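Local structure of response regulator aspartate phosphatase H (3Q15) at residues Val12-Lys15 with Ile16-Trp19; Gln49-Leu52 with Ile53-Ser56; Phe281-Ile284 with Glu285-Leu288; Leu302-Phe305 with Leu306-Val309. The protein dephosphorylates the sporulation phosphotransferase Spo0F and also acts on the response regulator ComA, so controlling both sporulation and competence in Bacillus subtilis. All coordinates share one frame; numbering follows the deposited sequence.

Interaction 1: Val12-Lys15 with Ile16-Trp19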
loop_
_atom_site.group_PDB
_atom_site.type_symbol
_atom_site.label_atom_id
_atom_site.label_comp_id
_atom_site.label_asym_id
_atom_site.label_seq_id
_atom_site.Cartn_x
_atom_site.Cartn_y
_atom_site.Cartn_z
ATOM N N VAL A 12 9.338 15.672 17.311
ATOM C CA VAL A 12 10.391 15.438 18.292
ATOM C C VAL A 12 11.238 14.232 17.890
ATOM O O VAL A 12 12.443 14.185 18.154
ATOM C CB VAL A 12 9.818 15.230 19.701
ATOM C CG1 VAL A 12 10.937 14.921 20.685
ATOM C CG2 VAL A 12 9.044 16.462 20.137
ATOM N N GLY A 13 10.601 13.268 17.237
ATOM C CA GLY A 13 11.296 12.088 16.758
ATOM C C GLY A 13 12.386 12.389 15.743
ATOM O O GLY A 13 13.478 11.826 15.817
ATOM N N VAL A 14 12.096 13.270 14.789
ATOM C CA VAL A 14 13.075 13.601 13.761
ATOM C C VAL A 14 14.232 14.438 14.309
ATOM O O VAL A 14 15.341 14.376 13.787
ATOM C CB VAL A 14 12.442 14.294 12.534
ATOM C CG1 VAL A 14 11.507 13.338 11.809
ATOM C CG2 VAL A 14 11.718 15.567 12.943
ATOM N N LYS A 15 13.976 15.213 15.358
ATOM C CA LYS A 15 15.047 15.957 16.013
ATOM C C LYS A 15 15.982 14.991 16.743
ATOM O O LYS A 15 17.197 15.196 16.776
ATOM C CB LYS A 15 14.492 17.005 16.979
ATOM C CG LYS A 15 15.570 17.764 17.738
ATOM C CD LYS A 15 14.993 18.908 18.557
ATOM C CE LYS A 15 14.380 19.976 17.660
ATOM N NZ LYS A 15 13.937 21.172 18.430
ATOM N N ILE A 16 15.405 13.940 17.319
ATOM C CA ILE A 16 16.186 12.864 17.928
ATOM C C ILE A 16 17.039 12.157 16.869
ATOM O O ILE A 16 18.188 11.795 17.121
ATOM C CB ILE A 16 15.280 11.839 18.648
ATOM C CG1 ILE A 16 14.594 12.488 19.851
ATOM C CG2 ILE A 16 16.087 10.627 19.095
ATOM C CD1 ILE A 16 13.732 11.543 20.658
ATOM N N ASN A 17 16.465 11.971 15.683
ATOM C CA ASN A 17 17.200 11.432 14.546
ATOM C C ASN A 17 18.416 12.292 14.233
ATOM O O ASN A 17 19.481 11.779 13.892
ATOM C CB ASN A 17 16.303 11.375 13.306
ATOM C CG ASN A 17 15.225 10.315 13.409
ATOM O OD1 ASN A 17 15.082 9.649 14.438
ATOM N ND2 ASN A 17 14.452 10.157 12.342
ATOM N N GLU A 18 18.240 13.607 14.330
ATOM C CA GLU A 18 19.322 14.538 14.063
ATOM C C GLU A 18 20.342 14.446 15.185
ATOM O O GLU A 18 21.549 14.481 14.948
ATOM C CB GLU A 18 18.790 15.969 13.949
ATOM C CG GLU A 18 19.870 16.997 13.676
ATOM C CD GLU A 18 20.611 16.731 12.382
ATOM O OE1 GLU A 18 21.793 17.124 12.284
ATOM O OE2 GLU A 18 20.009 16.135 11.462
ATOM N N TRP A 19 19.838 14.334 16.410
ATOM C CA TRP A 19 20.672 14.119 17.585
ATOM C C TRP A 19 21.558 12.887 17.366
ATOM O O TRP A 19 22.767 12.927 17.599
ATOM C CB TRP A 19 19.775 13.955 18.817
ATOM C CG TRP A 19 20.487 13.643 20.096
ATOM C CD1 TRP A 19 21.828 13.730 20.338
ATOM C CD2 TRP A 19 19.890 13.178 21.311
ATOM N NE1 TRP A 19 22.101 13.352 21.631
ATOM C CE2 TRP A 19 20.923 13.006 22.250
ATOM C CE3 TRP A 19 18.574 12.892 21.699
ATOM C CZ2 TRP A 19 20.691 12.562 23.548
ATOM C CZ3 TRP A 19 18.342 12.450 22.984
ATOM C CH2 TRP A 19 19.396 12.290 23.896
#

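Interaction 2: Gln49-Leu52 with Ile53-Ser56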
loop_
_atom_site.group_PDB
_atom_site.type_symbol
_atom_site.label_atom_id
_atom_site.label_comp_id
_atom_site.label_asym_id
_atom_site.label_seq_id
_atom_site.Cartn_x
_atom_site.Cartn_y
_atom_site.Cartn_z
ATOM N N GLN A 49 4.427 7.362 24.611
ATOM C CA GLN A 49 5.410 6.608 25.378
ATOM C C GLN A 49 6.469 5.948 24.492
ATOM O O GLN A 49 7.561 5.629 24.961
ATOM C CB GLN A 49 4.726 5.573 26.279
ATOM C CG GLN A 49 3.871 4.558 25.547
ATOM C CD GLN A 49 3.172 3.591 26.491
ATOM O OE1 GLN A 49 2.217 2.916 26.107
ATOM N NE2 GLN A 49 3.647 3.519 27.731
ATOM N N ASP A 50 6.148 5.748 23.216
ATOM C CA ASP A 50 7.101 5.159 22.281
ATOM C C ASP A 50 8.232 6.138 21.996
ATOM O O ASP A 50 9.390 5.744 21.857
ATOM C CB ASP A 50 6.419 4.774 20.967
ATOM C CG ASP A 50 5.364 3.706 21.146
ATOM O OD1 ASP A 50 5.533 2.833 22.024
ATOM O OD2 ASP A 50 4.363 3.740 20.399
ATOM N N LEU A 51 7.881 7.418 21.901
ATOM C CA LEU A 51 8.862 8.471 21.684
ATOM C C LEU A 51 9.802 8.546 22.881
ATOM O O LEU A 51 11.019 8.642 22.719
ATOM C CB LEU A 51 8.161 9.815 21.462
ATOM C CG LEU A 51 9.016 11.019 21.041
ATOM C CD1 LEU A 51 9.854 11.540 22.202
ATOM C CD2 LEU A 51 9.894 10.669 19.846
ATOM N N LEU A 52 9.229 8.493 24.081
ATOM C CA LEU A 52 10.010 8.568 25.314
ATOM C C LEU A 52 11.006 7.417 25.440
ATOM O O LEU A 52 12.095 7.590 25.982
ATOM C CB LEU A 52 9.093 8.588 26.537
ATOM C CG LEU A 52 8.066 9.718 26.616
ATOM C CD1 LEU A 52 7.284 9.624 27.916
ATOM C CD2 LEU A 52 8.745 11.071 26.495
ATOM N N ILE A 53 10.622 6.242 24.951
ATOM C CA ILE A 53 11.521 5.096 24.931
ATOM C C ILE A 53 12.681 5.371 23.988
ATOM O O ILE A 53 13.837 5.131 24.327
ATOM C CB ILE A 53 10.801 3.816 24.472
ATOM C CG1 ILE A 53 9.733 3.410 25.489
ATOM C CG2 ILE A 53 11.803 2.688 24.273
ATOM C CD1 ILE A 53 9.040 2.119 25.140
ATOM N N TYR A 54 12.363 5.884 22.804
ATOM C CA TYR A 54 13.377 6.244 21.817
ATOM C C TYR A 54 14.325 7.287 22.405
ATOM O O TYR A 54 15.539 7.232 22.199
ATOM C CB TYR A 54 12.703 6.774 20.549
ATOM C CG TYR A 54 13.645 7.119 19.417
ATOM C CD1 TYR A 54 14.875 6.487 19.280
ATOM C CD2 TYR A 54 13.302 8.090 18.481
ATOM C CE1 TYR A 54 15.732 6.809 18.240
ATOM C CE2 TYR A 54 14.150 8.417 17.445
ATOM C CZ TYR A 54 15.364 7.775 17.328
ATOM O OH TYR A 54 16.211 8.107 16.290
ATOM N N TYR A 55 13.762 8.231 23.154
ATOM C CA TYR A 55 14.554 9.252 23.831
ATOM C C TYR A 55 15.518 8.651 24.855
ATOM O O TYR A 55 16.695 9.016 24.896
ATOM C CB TYR A 55 13.642 10.281 24.507
ATOM C CG TYR A 55 14.338 11.092 25.579
ATOM C CD1 TYR A 55 15.115 12.194 25.250
ATOM C CD2 TYR A 55 14.220 10.750 26.919
ATOM C CE1 TYR A 55 15.756 12.934 26.230
ATOM C CE2 TYR A 55 14.856 11.484 27.904
ATOM C CZ TYR A 55 15.623 12.575 27.553
ATOM O OH TYR A 55 16.256 13.304 28.533
ATOM N N SER A 56 15.012 7.742 25.685
ATOM C CA SER A 56 15.819 7.117 26.731
ATOM C C SER A 56 16.930 6.242 26.161
ATOM O O SER A 56 18.047 6.228 26.679
ATOM C CB SER A 56 14.944 6.303 27.688
ATOM O OG SER A 56 14.111 7.155 28.455
#

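Interaction 3: Phe281-Ile284 with Glu285-Leu288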
loop_
_atom_site.group_PDB
_atom_site.type_symbol
_atom_site.label_atom_id
_atom_site.label_comp_id
_atom_site.label_asym_id
_atom_site.label_seq_id
_atom_site.Cartn_x
_atom_site.Cartn_y
_atom_site.Cartn_z
ATOM N N PHE A 281 -35.481 17.000 16.602
ATOM C CA PHE A 281 -35.178 18.347 17.071
ATOM C C PHE A 281 -34.916 18.369 18.570
ATOM O O PHE A 281 -34.138 19.184 19.065
ATOM C CB PHE A 281 -36.299 19.324 16.707
ATOM C CG PHE A 281 -36.253 19.791 15.280
ATOM C CD1 PHE A 281 -35.502 19.110 14.338
ATOM C CD2 PHE A 281 -36.945 20.921 14.886
ATOM C CE1 PHE A 281 -35.453 19.539 13.028
ATOM C CE2 PHE A 281 -36.898 21.355 13.576
ATOM C CZ PHE A 281 -36.151 20.663 12.646
ATOM N N GLN A 282 -35.566 17.463 19.288
ATOM C CA GLN A 282 -35.365 17.346 20.723
ATOM C C GLN A 282 -33.919 16.985 21.050
ATOM O O GLN A 282 -33.297 17.601 21.915
ATOM C CB GLN A 282 -36.304 16.293 21.308
ATOM C CG GLN A 282 -35.901 15.811 22.690
ATOM C CD GLN A 282 -36.705 14.610 23.141
ATOM O OE1 GLN A 282 -36.148 13.619 23.618
ATOM N NE2 GLN A 282 -38.024 14.692 22.997
ATOM N N PHE A 283 -33.390 15.983 20.358
ATOM C CA PHE A 283 -32.035 15.522 20.628
ATOM C C PHE A 283 -30.999 16.478 20.047
ATOM O O PHE A 283 -29.870 16.546 20.530
ATOM C CB PHE A 283 -31.826 14.091 20.111
ATOM C CG PHE A 283 -32.716 13.069 20.772
ATOM C CD1 PHE A 283 -32.550 12.747 22.109
ATOM C CD2 PHE A 283 -33.720 12.433 20.056
ATOM C CE1 PHE A 283 -33.367 11.812 22.724
ATOM C CE2 PHE A 283 -34.540 11.495 20.663
ATOM C CZ PHE A 283 -34.363 11.184 21.999
ATOM N N ILE A 284 -31.390 17.221 19.017
ATOM C CA ILE A 284 -30.525 18.248 18.452
ATOM C C ILE A 284 -30.282 19.367 19.460
ATOM O O ILE A 284 -29.141 19.756 19.704
ATOM C CB ILE A 284 -31.127 18.863 17.180
ATOM C CG1 ILE A 284 -31.213 17.813 16.073
ATOM C CG2 ILE A 284 -30.291 20.049 16.727
ATOM C CD1 ILE A 284 -31.933 18.302 14.839
ATOM N N GLU A 285 -31.359 19.884 20.042
ATOM C CA GLU A 285 -31.238 20.926 21.053
ATOM C C GLU A 285 -30.488 20.401 22.271
ATOM O O GLU A 285 -29.756 21.141 22.925
ATOM C CB GLU A 285 -32.614 21.457 21.467
ATOM C CG GLU A 285 -33.329 22.255 20.387
ATOM C CD GLU A 285 -34.613 22.896 20.889
ATOM O OE1 GLU A 285 -35.101 23.843 20.236
ATOM O OE2 GLU A 285 -35.134 22.451 21.934
ATOM N N GLU A 286 -30.673 19.120 22.570
ATOM C CA GLU A 286 -30.003 18.503 23.707
ATOM C C GLU A 286 -28.498 18.441 23.477
ATOM O O GLU A 286 -27.714 18.708 24.385
ATOM C CB GLU A 286 -30.559 17.100 23.971
ATOM C CG GLU A 286 -29.908 16.387 25.148
ATOM C CD GLU A 286 -30.512 15.015 25.418
ATOM O OE1 GLU A 286 -29.791 14.151 25.959
ATOM O OE2 GLU A 286 -31.701 14.799 25.100
ATOM N N GLY A 287 -28.102 18.090 22.257
ATOM C CA GLY A 287 -26.695 17.995 21.910
ATOM C C GLY A 287 -25.997 19.344 21.902
ATOM O O GLY A 287 -24.827 19.449 22.269
ATOM N N LEU A 288 -26.714 20.380 21.476
ATOM C CA LEU A 288 -26.164 21.731 21.450
ATOM C C LEU A 288 -25.889 22.266 22.855
ATOM O O LEU A 288 -25.044 23.140 23.040
ATOM C CB LEU A 288 -27.099 22.686 20.696
ATOM C CG LEU A 288 -27.168 22.522 19.177
ATOM C CD1 LEU A 288 -28.262 23.398 18.581
ATOM C CD2 LEU A 288 -25.821 22.846 18.550
#

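Interaction 4: Leu302-Phe305 with Leu306-Val309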
loop_
_atom_site.group_PDB
_atom_site.type_symbol
_atom_site.label_atom_id
_atom_site.label_comp_id
_atom_site.label_asym_id
_atom_site.label_seq_id
_atom_site.Cartn_x
_atom_site.Cartn_y
_atom_site.Cartn_z
ATOM N N LEU A 302 -22.625 20.787 12.544
ATOM C CA LEU A 302 -23.440 19.688 12.035
ATOM C C LEU A 302 -24.849 19.736 12.631
ATOM O O LEU A 302 -25.836 19.488 11.938
ATOM C CB LEU A 302 -22.785 18.334 12.328
ATOM C CG LEU A 302 -21.581 17.880 11.497
ATOM C CD1 LEU A 302 -21.830 18.097 10.012
ATOM C CD2 LEU A 302 -20.322 18.596 11.935
ATOM N N PHE A 303 -24.942 20.055 13.918
ATOM C CA PHE A 303 -26.244 20.191 14.556
ATOM C C PHE A 303 -27.020 21.320 13.909
ATOM O O PHE A 303 -28.195 21.167 13.581
ATOM C CB PHE A 303 -26.109 20.448 16.055
ATOM C CG PHE A 303 -26.004 19.196 16.878
ATOM C CD1 PHE A 303 -27.050 18.285 16.917
ATOM C CD2 PHE A 303 -24.870 18.937 17.628
ATOM C CE1 PHE A 303 -26.960 17.130 17.682
ATOM C CE2 PHE A 303 -24.773 17.785 18.396
ATOM C CZ PHE A 303 -25.820 16.878 18.423
ATOM N N LEU A 304 -26.359 22.458 13.723
ATOM C CA LEU A 304 -27.012 23.620 13.134
ATOM C C LEU A 304 -27.479 23.333 11.709
ATOM O O LEU A 304 -28.512 23.843 11.273
ATOM C CB LEU A 304 -26.084 24.834 13.169
ATOM C CG LEU A 304 -25.804 25.387 14.568
ATOM C CD1 LEU A 304 -24.753 26.488 14.520
ATOM C CD2 LEU A 304 -27.094 25.889 15.210
ATOM N N PHE A 305 -26.723 22.512 10.986
ATOM C CA PHE A 305 -27.110 22.157 9.627
ATOM C C PHE A 305 -28.368 21.291 9.605
ATOM O O PHE A 305 -29.226 21.445 8.733
ATOM C CB PHE A 305 -25.980 21.448 8.882
ATOM C CG PHE A 305 -26.334 21.097 7.468
ATOM C CD1 PHE A 305 -26.178 22.027 6.451
ATOM C CD2 PHE A 305 -26.852 19.850 7.157
ATOM C CE1 PHE A 305 -26.517 21.717 5.147
ATOM C CE2 PHE A 305 -27.192 19.534 5.853
ATOM C CZ PHE A 305 -27.024 20.471 4.848
ATOM N N LEU A 306 -28.465 20.374 10.562
ATOM C CA LEU A 306 -29.642 19.527 10.687
ATOM C C LEU A 306 -30.888 20.370 10.895
ATOM O O LEU A 306 -31.908 20.157 10.240
ATOM C CB LEU A 306 -29.489 18.547 11.851
ATOM C CG LEU A 306 -28.589 17.343 11.616
ATOM C CD1 LEU A 306 -28.708 16.373 12.780
ATOM C CD2 LEU A 306 -28.966 16.667 10.313
ATOM N N GLN A 307 -30.804 21.319 11.821
ATOM C CA GLN A 307 -31.926 22.202 12.098
ATOM C C GLN A 307 -32.350 22.930 10.836
ATOM O O GLN A 307 -33.537 23.035 10.538
ATOM C CB GLN A 307 -31.556 23.233 13.164
ATOM C CG GLN A 307 -31.487 22.694 14.575
ATOM C CD GLN A 307 -31.313 23.799 15.596
ATOM O OE1 GLN A 307 -30.867 24.897 15.264
ATOM N NE2 GLN A 307 -31.673 23.519 16.841
ATOM N N ALA A 308 -31.365 23.430 10.098
ATOM C CA ALA A 308 -31.625 24.312 8.966
ATOM C C ALA A 308 -32.247 23.590 7.776
ATOM O O ALA A 308 -33.139 24.125 7.114
ATOM C CB ALA A 308 -30.347 25.027 8.545
ATOM N N VAL A 309 -31.780 22.376 7.510
ATOM C CA VAL A 309 -32.173 21.667 6.297
ATOM C C VAL A 309 -33.434 20.819 6.470
ATOM O O VAL A 309 -34.168 20.604 5.505
ATOM C CB VAL A 309 -31.023 20.791 5.750
ATOM C CG1 VAL A 309 -30.866 19.533 6.586
ATOM C CG2 VAL A 309 -31.272 20.437 4.294
#

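Interaction 1: Val12-Lys15 with Ile16-Trp19
Val12 through Lys15 each lend a carbonyl to the amide four residues on, from Ile16 N on Val12 O at 3.1 Å to Trp19 N on Lys15 O at 2.8 Å, which makes this two turns of regular alpha-helix. The helix, 9-24, belongs to the small N-terminal three-helix bundle, and the example illustrates how one helix sends different side chains to different neighbours. Ile16 lies back along the turn: with CG1 anti to the carbonyl carbon (chi1 -66°) it sets CG1 3.2 Å from Val12 O and CD1 4.4 Å from Val12 CG1. Lys15 instead carries its ammonium to Asp41 and Glu37, on helix 28-41. Asn17 folds its amide back over the turn, while its OD1 accepts from Tyr54 OH and its ND2 donates to the carbonyl of Ser103, so one side chain ties this helix to two others. A leucine here would probably leave the Tyr54 hydroxyl and the Ser103 carbonyl without these partners. Asn17 OD1 also lies 3.0 Å from Gly13 O, two acceptors that cannot bond to each other and probably repel slightly.

Interaction 2: Gln49-Leu52 with Ile53-Ser56
The ring of Tyr55 meets Leu52 at its edge: Leu52 O lies near the ring plane, 3.9 Å from Tyr55 CD2, while Tyr55 CB stands 3.4 Å from the same oxygen. Leu52 O is also the acceptor for Ser56 N at 2.9 Å, so the aromatic edge skirts a carbonyl already engaged by the helix. The second ring, that of Tyr54, has Leu51 as its neighbour one turn back, with Leu51 CD2 and Tyr54 CD2 4.5 Å apart in a light apolar contact. Beyond the segment the Tyr54 ring meets that of Tyr102, the planes inclined by about 40°.

Both tyrosines swing their rings away from the amide of their own residue (chi1 -177° in Tyr54, 161° in Tyr55), yet they serve different sides of helix 49-67, the last helix of the N-terminal bundle. Tyr54 packs on helices 9-24 and 93-113, as does Leu51; Tyr55 hands its hydroxyl to Glu39. Ile53 keeps close to its own helix, its CG1 3.1 Å from Gln49 O, which also accepts from Ile53 N. At the start of the helix, Asp48 OD1 makes weak hydrogen bonds to the amides of Asp50 and Leu51.

The outer side faces the chain of another protein, probably Spo0F, where a polar side chain is hydrogen-bonded to Asp50 OD1. The chemistry implies a mixed surface for that partner: the polar Gln49 and Asp50, with a magnesium ion about 4 Å from the side chain of Gln49, meet it together with Leu52, Ile53 and Tyr55.

Interaction 3: Phe281-Ile284 with Glu285-Leu288
Phe281 O receives Glu285 N at 3.0 Å in a nearly straight bond (170° at the hydrogen), the first of four backbone hydrogen bonds that close successive turns here. The others are less straight and run from Glu286 N to Gln282 O, Gly287 N to Phe283 O and Leu288 N to Ile284 O.

Apolar contact joins Ile284 to Leu288 one turn on, Ile284 CG2 standing 4.3 Å from Leu288 CD1. The leucine leans back over the turn, its CG beside its own amide (chi1 -72°) and 3.4 Å from Ile284 O. Both side chains reach past their own helix to Phe303 and Gln307 on helix 299-310.

The helix concerned, 277-290, pairs with helix 260-273 in an antiparallel helical hairpin matching the predicted fifth tetratricopeptide repeat. Phe283 and Ile284 touch Ser268 of that first helix, and Leu264 meets Glu286. As in other such repeats, one helix thus packs against its repeat mate and against the next helix along the chain.

Polar groups gather round the Phe283 ring. Gln282 OE1 sits over one face, 3.3 Å above the plane and displaced toward the rim. Glu286 runs alongside the phenylalanine, pointing the same way, with its carboxylate plane turned 50° from the ring and its OE2 3.7 Å from Phe283 CD1. Its chain is extended beyond CG, which carries the other carboxylate oxygen, OE1, to a salt bridge with Arg253; that charge probably steadies the anion beside the ring. Near the end of the helix the carbonyl of Glu286 is taken up by His290 ND1.

Interaction 4: Leu302-Phe305 with Leu306-Val309
Phe305 has CG opposite its own amide nitrogen (chi1 -179°) and Val309 has CG1 between its amide nitrogen and carbonyl carbon (chi1 76°), and these two choices bring ring and methyl together one helical turn apart. The helix is 299-310, part of the stacked antiparallel helices of the C-terminal TPR domain. The valine comes to the ring from above: Val309 CB lies over one face, and Val309 CG1 is 3.7 Å from Phe305 CE2, near the outer part of the ring. The two side chains cross obliquely, and the same CG1 comes within 3.3 Å of Phe305 O, the carbonyl that accepts Val309 N.

Phe305 and Val309 both pack on Ile319 of helix 316-328, and each also reaches helix 332-348, at Cys338 and Val345 respectively. An alanine in place of Phe305 is likely to open a gap between Val309, Ile319 and Cys338, leaving Val309 CB without the ring face beneath it and CG1 without its contact at CE2.

The other side chains take different directions. Leu306 bends back toward its own helix, CG 3.5 Å from Leu302 O, and packs with Leu302 on Phe265 of helix 260-273. Leu304 goes to Leu322, and Ala308 adds its methyl beside Ile319.

Four backbone bonds run through these two turns, of which Gln307 N to Phe303 O is the straightest, 166° at the hydrogen and in the carbonyl plane. Gln307, extended past CG, slants across Leu304, so that its amide oxygen OE1 is 3.9 Å from Leu304 CD2.

The four contacts form two pairs on opposite sides of the chain's centre. Interactions 1 and 2, with centres 11 Å apart, join neighbouring helices of the N-terminal bundle: Ile16 CG2 lies 3.4 Å from Tyr54 CE2, and Leu51 CD2 lies 3.7 Å from Gly13 CA. Interactions 3 and 4, centres 10 Å apart, lie on consecutive helices of the TPR domain, where Phe303 CZ rests 3.8 Å from Gly287 CA and Leu288 CD2 is 3.5 Å from Phe303 CB. The pairs do not touch: interactions 2 and 4 have centres 44 Å apart and nearest atoms about 30 Å apart. Within the set, interaction 2 meets the partner protein, and interaction 1 touches interaction 2 but not that partner.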